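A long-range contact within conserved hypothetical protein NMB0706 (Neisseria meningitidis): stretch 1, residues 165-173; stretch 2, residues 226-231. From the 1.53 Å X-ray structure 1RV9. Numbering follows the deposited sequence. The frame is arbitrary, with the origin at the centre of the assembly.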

# COMPACT_ATOMS: atom_id res chain seq x y z
N GLY A 165 2.37 4.47 -2.96
CA GLY A 165 3.19 3.44 -3.56
C GLY A 165 2.72 3.02 -4.93
O GLY A 165 1.75 3.57 -5.45
N PRO A 166 3.39 2.04 -5.55
CA PRO A 166 3.02 1.57 -6.89
C PRO A 166 1.63 0.94 -6.93
O PRO A 166 1.36 -0.01 -6.19
CB PRO A 166 4.13 0.57 -7.22
CG PRO A 166 4.48 0.01 -5.88
CD PRO A 166 4.49 1.24 -4.99
N ALA A 167 0.77 1.47 -7.79
CA ALA A 167 -0.59 0.95 -7.92
C ALA A 167 -1.00 0.97 -9.39
O ALA A 167 -0.23 1.39 -10.26
CB ALA A 167 -1.56 1.80 -7.11
N ILE A 168 -2.21 0.50 -9.66
CA ILE A 168 -2.70 0.50 -11.03
C ILE A 168 -3.11 1.94 -11.31
O ILE A 168 -3.78 2.58 -10.50
CB ILE A 168 -3.91 -0.46 -11.18
CG1 ILE A 168 -4.39 -0.48 -12.63
CG2 ILE A 168 -5.03 -0.06 -10.22
CD1 ILE A 168 -5.39 -1.58 -12.92
N SER A 169 -2.67 2.47 -12.45
CA SER A 169 -2.98 3.85 -12.80
C SER A 169 -4.35 3.99 -13.46
O SER A 169 -4.93 3.02 -13.93
CB SER A 169 -1.90 4.42 -13.72
OG SER A 169 -2.00 3.87 -15.02
N ALA A 170 -4.84 5.22 -13.49
CA ALA A 170 -6.14 5.53 -14.07
C ALA A 170 -6.34 4.89 -15.44
O ALA A 170 -7.38 4.28 -15.70
CB ALA A 170 -6.31 7.04 -14.16
N ASP A 171 -5.34 5.03 -16.30
CA ASP A 171 -5.42 4.48 -17.65
C ASP A 171 -5.79 3.01 -17.71
O ASP A 171 -6.44 2.57 -18.67
CB ASP A 171 -4.08 4.68 -18.37
CG ASP A 171 -3.87 6.10 -18.81
OD1 ASP A 171 -4.72 6.62 -19.57
OD2 ASP A 171 -2.85 6.71 -18.41
N ALA A 172 -5.40 2.24 -16.70
CA ALA A 172 -5.68 0.82 -16.68
C ALA A 172 -6.75 0.34 -15.71
O ALA A 172 -7.18 -0.81 -15.78
CB ALA A 172 -4.38 0.05 -16.42
N PHE A 173 -7.19 1.22 -14.82
CA PHE A 173 -8.19 0.84 -13.82
C PHE A 173 -9.61 1.22 -14.23
O PHE A 173 -10.09 2.31 -13.94
CB PHE A 173 -7.83 1.48 -12.47
CG PHE A 173 -8.62 0.95 -11.30
CD1 PHE A 173 -9.08 -0.36 -11.29
CD2 PHE A 173 -8.88 1.76 -10.20
CE1 PHE A 173 -9.79 -0.86 -10.19
CE2 PHE A 173 -9.58 1.27 -9.09
CZ PHE A 173 -10.04 -0.04 -9.09
N THR A 226 3.54 7.77 -9.12
CA THR A 226 4.06 7.92 -10.48
C THR A 226 4.09 6.62 -11.29
O THR A 226 4.27 6.66 -12.51
CB THR A 226 5.49 8.47 -10.46
OG1 THR A 226 6.34 7.55 -9.77
CG2 THR A 226 5.53 9.82 -9.75
N HIS A 227 3.90 5.49 -10.63
CA HIS A 227 3.94 4.20 -11.31
C HIS A 227 2.58 3.67 -11.74
O HIS A 227 1.53 4.18 -11.34
CB HIS A 227 4.56 3.14 -10.39
CG HIS A 227 5.99 3.41 -10.02
ND1 HIS A 227 7.05 3.09 -10.84
CD2 HIS A 227 6.53 3.94 -8.90
CE1 HIS A 227 8.18 3.41 -10.24
NE2 HIS A 227 7.89 3.92 -9.06
N CYS A 228 2.62 2.64 -12.57
CA CYS A 228 1.42 1.92 -13.01
C CYS A 228 1.85 0.47 -12.97
O CYS A 228 2.73 0.05 -13.73
CB CYS A 228 0.98 2.27 -14.43
SG CYS A 228 -0.44 1.24 -14.91
N THR A 229 1.25 -0.29 -12.07
CA THR A 229 1.59 -1.70 -11.93
C THR A 229 1.28 -2.50 -13.19
O THR A 229 1.93 -3.51 -13.46
CB THR A 229 0.85 -2.31 -10.74
OG1 THR A 229 -0.55 -2.02 -10.85
CG2 THR A 229 1.38 -1.74 -9.44
N VAL A 230 0.30 -2.05 -13.97
CA VAL A 230 -0.05 -2.77 -15.20
C VAL A 230 0.97 -2.53 -16.31
O VAL A 230 1.44 -3.48 -16.94
CB VAL A 230 -1.45 -2.35 -15.71
CG1 VAL A 230 -1.71 -2.93 -17.09
CG2 VAL A 230 -2.52 -2.83 -14.73
N LEU A 231 1.33 -1.27 -16.53
CA LEU A 231 2.29 -0.92 -17.57
C LEU A 231 3.71 -1.40 -17.30
O LEU A 231 4.40 -1.85 -18.22
CB LEU A 231 2.29 0.60 -17.77
CG LEU A 231 3.26 1.17 -18.82
CD1 LEU A 231 2.97 0.55 -20.18
CD2 LEU A 231 3.11 2.68 -18.88
O HOH W 1 3.45 5.09 -7.75

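Neither stretch forms a regular strand where they meet, so the contact rests on a few well-aimed bonds between two irregular segments. The backbones come close at two points, Pro166 beside His227 and Ile168 beside Cys228, where the CA atoms of the latter pair lie 4.8 Å apart.

Along stretch 2, Thr226 makes no direct contact. His227 begins the interface: its N donates to a water, 2.9 Å from the water O, and that water donates a weak hydrogen bond to Gly165 O at 3.2 Å, bridging a gap that the two backbones leave open. The CB of His227 points toward stretch 1 and lies 4.1 Å from Pro166 CB, a contact between aliphatic carbons that asks nothing of the imidazole's polarity.

Cys228 is buried, and its sulfur is a versatile partner. Large and polarizable, it accepts long hydrogen bonds: Ser169 N donates to Cys228 SG across 3.5 Å, with a nearly straight angle of 161°, and Leu231 N donates to the same SG at 3.5 Å from within stretch 2. Ser169 OG also approaches Cys228 SG to 3.1 Å. Thiols tolerate apolar company as well, and Ala172 CB lies 4.4 Å from Cys228 SG.

Thr229 supplies the main backbone link, Thr229 N donating to Ala167 O at 2.9 Å and 157°. The same carbonyl receives a CA-H...O contact, with Cys228 CA 3.3 Å from Ala167 O. A threonine suits this buried site because it is amphipathic: its CG2 packs 3.7 Å from Pro166 C, while its OG1 is hydrogen-bonded elsewhere in the structure.

Val230 finishes the contact with hydrocarbon. Its CG2 meets Ile168 CD1 at 3.6 Å and Ala172 CB at 3.8 Å; the extended Ile168 side chain, t at both chi angles, carries CD1 to the valine, and the short Ala172 methyl points toward stretch 2. Leu231 makes no contact across the interface.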